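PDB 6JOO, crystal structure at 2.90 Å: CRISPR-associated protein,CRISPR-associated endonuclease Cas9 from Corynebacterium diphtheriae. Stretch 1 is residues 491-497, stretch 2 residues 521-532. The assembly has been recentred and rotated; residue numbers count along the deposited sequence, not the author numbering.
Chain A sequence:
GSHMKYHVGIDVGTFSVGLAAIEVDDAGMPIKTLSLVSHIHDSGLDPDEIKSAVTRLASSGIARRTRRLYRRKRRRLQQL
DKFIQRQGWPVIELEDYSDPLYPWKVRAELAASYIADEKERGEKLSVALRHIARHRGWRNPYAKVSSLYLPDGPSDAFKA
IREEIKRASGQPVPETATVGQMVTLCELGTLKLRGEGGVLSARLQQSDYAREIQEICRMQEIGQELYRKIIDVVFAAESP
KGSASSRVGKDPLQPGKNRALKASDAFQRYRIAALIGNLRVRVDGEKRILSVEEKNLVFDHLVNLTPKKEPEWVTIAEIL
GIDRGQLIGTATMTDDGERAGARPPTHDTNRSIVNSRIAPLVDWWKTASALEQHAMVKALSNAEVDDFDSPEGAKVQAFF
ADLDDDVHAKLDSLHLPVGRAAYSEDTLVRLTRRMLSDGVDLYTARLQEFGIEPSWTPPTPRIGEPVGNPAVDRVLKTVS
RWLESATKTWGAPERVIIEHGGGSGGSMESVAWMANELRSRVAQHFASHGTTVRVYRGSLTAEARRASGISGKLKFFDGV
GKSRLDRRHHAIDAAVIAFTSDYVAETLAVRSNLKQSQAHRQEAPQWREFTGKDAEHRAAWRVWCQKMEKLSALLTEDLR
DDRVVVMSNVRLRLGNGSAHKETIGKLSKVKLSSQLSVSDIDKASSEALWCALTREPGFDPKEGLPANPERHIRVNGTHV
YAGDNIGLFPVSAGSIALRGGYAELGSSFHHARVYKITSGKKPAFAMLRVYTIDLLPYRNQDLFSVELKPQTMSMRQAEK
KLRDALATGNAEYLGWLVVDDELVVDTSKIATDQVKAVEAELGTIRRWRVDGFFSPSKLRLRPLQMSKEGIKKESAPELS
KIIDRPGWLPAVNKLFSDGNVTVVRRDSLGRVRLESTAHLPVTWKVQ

Stretch 1, residues 491-497: GAPERVI
Stretch 2 (521-532) RVAQHFASHGTT

The apolar centre of the contact is the ring of Phe 526, the first residue to leave helical geometry (phi/psi -106/20) after the helix that includes residues 521-525. Its CA-to-CB bond points toward stretch 1, and chi1 of -78° (m) with chi2 of -42° presents one ring face to Pro 493. Pro 493 CD lies 4.2 Å from the Phe 526 ring centroid, 21° off the normal, and 3.9 Å from Phe 526 CZ, a CH-pi contact over the ring face, made by the C-gamma endo proline through CD, whose C-H bonds are polarised by the adjacent amide nitrogen. Ala 492 CB approaches the same ring obliquely, 4.3 Å from Phe 526 CE1. One helical turn before Phe 526, Val 522 (t) extends the buried patch, its CG1 4.3 Å from CG1 of Val 496 (t).

After Phe 526, a type I turn from Ala 527 to Gly 530 redirects the chain; Gly 530 adopts positive phi (59/63), a conformation favourable to glycine. His 529 (m, chi2 66°) stays exposed but points its CA-to-CB bond toward stretch 1, its CD2 3.7 Å from Ala 492 CB.

Beyond the turn the chain runs parallel to stretch 1, pairing Glu 494 with Thr 531 (CA-CA 5.2 Å) and Arg 495 with Thr 532 (CA-CA 5.0 Å), the latter a parallel bridge. Extended Arg 495 (-142/139) and Thr 532 (-81/135) place their side chains on the same sheet face. Val 496 N donates a nearly linear hydrogen bond to Thr 532 O (3.0 Å, 173°), whereas that from Thr 532 N to Glu 494 O is weak (3.5 Å, 150°). Arg 495 CA adds a CA-H...O contact to Thr 532 O at 3.5 Å.

Thr 531 (m) serves both chemistries: its OG1 donates to Pro 493 O at 2.8 Å, while its CG2 lies 4.3 Å from Pro 493 CG. In all, 426 Å² is buried, summed over both sides.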

ATOM      1  N   GLY A 491       7.900 -34.670   8.812  1.00 86.99           N
ATOM      2  CA  GLY A 491       6.490 -34.963   8.963  1.00 86.85           C
ATOM      3  C   GLY A 491       5.762 -33.906   9.777  1.00 85.83           C
ATOM      4  O   GLY A 491       6.278 -32.835  10.079  1.00 95.45           O
ATOM      5  N   ALA A 492       4.524 -34.234  10.126  1.00 86.85           N
ATOM      6  CA  ALA A 492       3.729 -33.354  10.959  1.00 83.36           C
ATOM      7  C   ALA A 492       4.279 -33.339  12.382  1.00 87.34           C
ATOM      8  O   ALA A 492       4.916 -34.301  12.820  1.00 95.86           O
ATOM      9  CB  ALA A 492       2.272 -33.804  10.955  1.00 89.01           C
ATOM     10  N   PRO A 493       4.055 -32.254  13.113  1.00114.34           N
ATOM     11  CA  PRO A 493       4.451 -32.192  14.520  1.00124.76           C
ATOM     12  C   PRO A 493       3.358 -32.719  15.439  1.00131.74           C
ATOM     13  O   PRO A 493       2.218 -32.939  15.033  1.00138.82           O
ATOM     14  CB  PRO A 493       4.680 -30.691  14.729  1.00116.37           C
ATOM     15  CG  PRO A 493       3.633 -30.070  13.844  1.00103.36           C
ATOM     16  CD  PRO A 493       3.547 -30.961  12.632  1.00103.94           C
ATOM     17  N   GLU A 494       3.738 -32.930  16.700  1.00104.61           N
ATOM     18  CA  GLU A 494       2.807 -33.388  17.724  1.00110.27           C
ATOM     19  C   GLU A 494       2.023 -32.232  18.339  1.00110.83           C
ATOM     20  O   GLU A 494       0.817 -32.358  18.577  1.00119.75           O
ATOM     21  CB  GLU A 494       3.557 -34.161  18.815  1.00117.91           C
ATOM     22  CG  GLU A 494       4.755 -34.962  18.300  1.00128.52           C
ATOM     23  CD  GLU A 494       4.405 -35.919  17.163  1.00127.97           C
ATOM     24  OE1 GLU A 494       3.304 -36.511  17.195  1.00135.37           O
ATOM     25  OE2 GLU A 494       5.224 -36.071  16.229  1.00122.65           O
ATOM     26  N   ARG A 495       2.679 -31.094  18.571  1.00110.99           N
ATOM     27  CA  ARG A 495       2.044 -29.926  19.160  1.00111.96           C
ATOM     28  C   ARG A 495       2.576 -28.661  18.504  1.00106.95           C
ATOM     29  O   ARG A 495       3.775 -28.545  18.237  1.00102.52           O
ATOM     30  CB  ARG A 495       2.290 -29.854  20.675  1.00118.94           C
ATOM     31  CG  ARG A 495       1.863 -31.091  21.466  1.00132.43           C
ATOM     32  CD  ARG A 495       1.939 -30.820  22.964  1.00133.84           C
ATOM     33  NE  ARG A 495       0.742 -30.142  23.457  1.00140.92           N
ATOM     34  CZ  ARG A 495       0.714 -29.357  24.528  1.00151.19           C
ATOM     35  NH1 ARG A 495       1.826 -29.136  25.217  1.00155.06           N
ATOM     36  NH2 ARG A 495      -0.422 -28.783  24.904  1.00158.31           N
ATOM     37  N   VAL A 496       1.675 -27.714  18.257  1.00114.09           N
ATOM     38  CA  VAL A 496       2.024 -26.368  17.824  1.00 86.10           C
ATOM     39  C   VAL A 496       1.444 -25.403  18.847  1.00101.59           C
ATOM     40  O   VAL A 496       0.222 -25.341  19.022  1.00101.31           O
ATOM     41  CB  VAL A 496       1.495 -26.063  16.414  1.00 76.18           C
ATOM     42  CG1 VAL A 496       1.604 -24.571  16.114  1.00 73.68           C
ATOM     43  CG2 VAL A 496       2.253 -26.875  15.377  1.00 74.84           C
ATOM     44  N   ILE A 497       2.312 -24.662  19.527  1.00110.54           N
ATOM     45  CA  ILE A 497       1.899 -23.698  20.539  1.00119.94           C
ATOM     46  C   ILE A 497       2.306 -22.311  20.062  1.00102.89           C
ATOM     47  O   ILE A 497       3.448 -22.106  19.632  1.00104.62           O
ATOM     48  CB  ILE A 497       2.508 -24.021  21.918  1.00122.94           C
ATOM     49  CG1 ILE A 497       2.140 -25.443  22.354  1.00131.66           C
ATOM     50  CG2 ILE A 497       2.011 -23.047  22.956  1.00127.91           C
ATOM     51  CD1 ILE A 497       3.209 -26.481  22.078  1.00129.38           C
ATOM     52  N   ARG A 521      -6.308 -21.472  11.476  1.00116.12           N
ATOM     53  CA  ARG A 521      -5.788 -21.917  10.187  1.00106.50           C
ATOM     54  C   ARG A 521      -4.888 -23.136  10.342  1.00103.18           C
ATOM     55  O   ARG A 521      -4.941 -24.062   9.525  1.00104.77           O
ATOM     56  CB  ARG A 521      -5.035 -20.776   9.501  1.00102.38           C
ATOM     57  CG  ARG A 521      -5.923 -19.668   8.945  1.00102.48           C
ATOM     58  CD  ARG A 521      -5.142 -18.369   8.777  1.00 97.41           C
ATOM     59  NE  ARG A 521      -5.882 -17.353   8.029  1.00102.51           N
ATOM     60  CZ  ARG A 521      -5.586 -16.971   6.790  1.00 94.16           C
ATOM     61  NH1 ARG A 521      -4.557 -17.515   6.156  1.00 90.74           N
ATOM     62  NH2 ARG A 521      -6.313 -16.038   6.188  1.00 96.22           N
ATOM     63  N   VAL A 522      -4.058 -23.158  11.385  1.00109.58           N
ATOM     64  CA  VAL A 522      -3.149 -24.284  11.577  1.00110.74           C
ATOM     65  C   VAL A 522      -3.916 -25.530  12.010  1.00115.21           C
ATOM     66  O   VAL A 522      -3.632 -26.638  11.538  1.00112.35           O
ATOM     67  CB  VAL A 522      -2.036 -23.917  12.577  1.00102.53           C
ATOM     68  CG1 VAL A 522      -1.266 -25.157  13.011  1.00109.29           C
ATOM     69  CG2 VAL A 522      -1.087 -22.905  11.955  1.00 72.70           C
ATOM     70  N   ALA A 523      -4.902 -25.374  12.899  1.00102.80           N
ATOM     71  CA  ALA A 523      -5.638 -26.533  13.402  1.00111.17           C
ATOM     72  C   ALA A 523      -6.335 -27.282  12.272  1.00106.52           C
ATOM     73  O   ALA A 523      -6.264 -28.514  12.196  1.00128.32           O
ATOM     74  CB  ALA A 523      -6.648 -26.105  14.466  1.00124.85           C
ATOM     75  N   GLN A 524      -7.017 -26.556  11.383  1.00 86.98           N
ATOM     76  CA  GLN A 524      -7.647 -27.202  10.233  1.00 98.06           C
ATOM     77  C   GLN A 524      -6.606 -27.820   9.304  1.00 93.33           C
ATOM     78  O   GLN A 524      -6.832 -28.897   8.738  1.00102.82           O
ATOM     79  CB  GLN A 524      -8.519 -26.201   9.471  1.00 86.55           C
ATOM     80  CG  GLN A 524      -8.959 -26.678   8.085  1.00 88.52           C
ATOM     81  CD  GLN A 524      -9.601 -25.578   7.257  1.00 99.66           C
ATOM     82  OE1 GLN A 524     -10.531 -24.909   7.709  1.00109.73           O
ATOM     83  NE2 GLN A 524      -9.101 -25.380   6.039  1.00 93.20           N
ATOM     84  N   HIS A 525      -5.458 -27.158   9.140  1.00105.40           N
ATOM     85  CA  HIS A 525      -4.430 -27.667   8.235  1.00107.14           C
ATOM     86  C   HIS A 525      -3.882 -29.008   8.712  1.00111.29           C
ATOM     87  O   HIS A 525      -3.603 -29.900   7.900  1.00119.55           O
ATOM     88  CB  HIS A 525      -3.305 -26.637   8.098  1.00 93.56           C
ATOM     89  CG  HIS A 525      -2.163 -27.093   7.242  1.00 88.01           C
ATOM     90  ND1 HIS A 525      -2.240 -27.148   5.867  1.00 89.89           N
ATOM     91  CD2 HIS A 525      -0.919 -27.515   7.568  1.00 76.95           C
ATOM     92  CE1 HIS A 525      -1.091 -27.585   5.383  1.00 84.31           C
ATOM     93  NE2 HIS A 525      -0.273 -27.815   6.394  1.00 75.89           N
ATOM     94  N   PHE A 526      -3.733 -29.175  10.025  1.00114.39           N
ATOM     95  CA  PHE A 526      -3.175 -30.385  10.613  1.00117.03           C
ATOM     96  C   PHE A 526      -4.234 -31.264  11.271  1.00127.54           C
ATOM     97  O   PHE A 526      -3.893 -32.103  12.112  1.00133.59           O
ATOM     98  CB  PHE A 526      -2.092 -30.019  11.628  1.00115.57           C
ATOM     99  CG  PHE A 526      -0.779 -29.645  11.007  1.00110.82           C
ATOM    100  CD1 PHE A 526      -0.282 -30.361   9.933  1.00115.69           C
ATOM    101  CD2 PHE A 526      -0.044 -28.577  11.495  1.00103.23           C
ATOM    102  CE1 PHE A 526       0.927 -30.025   9.357  1.00114.76           C
ATOM    103  CE2 PHE A 526       1.168 -28.233  10.923  1.00 94.77           C
ATOM    104  CZ  PHE A 526       1.654 -28.957   9.851  1.00100.30           C
ATOM    105  N   ALA A 527      -5.508 -31.086  10.910  1.00106.13           N
ATOM    106  CA  ALA A 527      -6.574 -31.855  11.549  1.00100.29           C
ATOM    107  C   ALA A 527      -6.446 -33.343  11.246  1.00 99.60           C
ATOM    108  O   ALA A 527      -6.775 -34.187  12.090  1.00 91.57           O
ATOM    109  CB  ALA A 527      -7.939 -31.333  11.101  1.00 83.30           C
ATOM    110  N   SER A 528      -5.965 -33.679  10.047  1.00 98.61           N
ATOM    111  CA  SER A 528      -5.836 -35.076   9.643  1.00111.16           C
ATOM    112  C   SER A 528      -4.879 -35.840  10.549  1.00116.99           C
ATOM    113  O   SER A 528      -5.109 -37.015  10.860  1.00140.32           O
ATOM    114  CB  SER A 528      -5.361 -35.150   8.191  1.00114.26           C
ATOM    115  OG  SER A 528      -4.898 -36.448   7.864  1.00118.16           O
ATOM    116  N   HIS A 529      -3.800 -35.194  10.979  1.00120.50           N
ATOM    117  CA  HIS A 529      -2.736 -35.853  11.721  1.00122.73           C
ATOM    118  C   HIS A 529      -2.924 -35.767  13.232  1.00114.04           C
ATOM    119  O   HIS A 529      -2.055 -36.233  13.978  1.00109.28           O
ATOM    120  CB  HIS A 529      -1.378 -35.258  11.329  1.00134.90           C
ATOM    121  CG  HIS A 529      -1.136 -35.215   9.851  1.00146.79           C
ATOM    122  ND1 HIS A 529      -1.869 -34.418   8.997  1.00146.91           N
ATOM    123  CD2 HIS A 529      -0.234 -35.863   9.076  1.00149.40           C
ATOM    124  CE1 HIS A 529      -1.434 -34.581   7.760  1.00144.65           C
ATOM    125  NE2 HIS A 529      -0.441 -35.452   7.780  1.00146.94           N
ATOM    126  N   GLY A 530      -4.030 -35.188  13.695  1.00119.35           N
ATOM    127  CA  GLY A 530      -4.305 -35.098  15.116  1.00130.40           C
ATOM    128  C   GLY A 530      -3.239 -34.352  15.890  1.00122.37           C
ATOM    129  O   GLY A 530      -2.575 -34.924  16.759  1.00120.24           O
ATOM    130  N   THR A 531      -3.063 -33.074  15.577  1.00109.45           N
ATOM    131  CA  THR A 531      -2.079 -32.226  16.233  1.00 98.85           C
ATOM    132  C   THR A 531      -2.803 -31.186  17.078  1.00106.68           C
ATOM    133  O   THR A 531      -3.743 -30.540  16.604  1.00116.43           O
ATOM    134  CB  THR A 531      -1.172 -31.541  15.209  1.00 93.33           C
ATOM    135  OG1 THR A 531      -0.493 -32.536  14.433  1.00 92.49           O
ATOM    136  CG2 THR A 531      -0.145 -30.661  15.906  1.00 81.29           C
ATOM    137  N   THR A 532      -2.373 -31.040  18.326  1.00121.15           N
ATOM    138  CA  THR A 532      -2.961 -30.054  19.217  1.00132.31           C
ATOM    139  C   THR A 532      -2.365 -28.681  18.935  1.00115.30           C
ATOM    140  O   THR A 532      -1.151 -28.540  18.761  1.00 94.60           O
ATOM    141  CB  THR A 532      -2.726 -30.447  20.676  1.00138.77           C
ATOM    142  OG1 THR A 532      -2.812 -31.871  20.807  1.00156.57           O
ATOM    143  CG2 THR A 532      -3.771 -29.807  21.576  1.00138.05           C
TER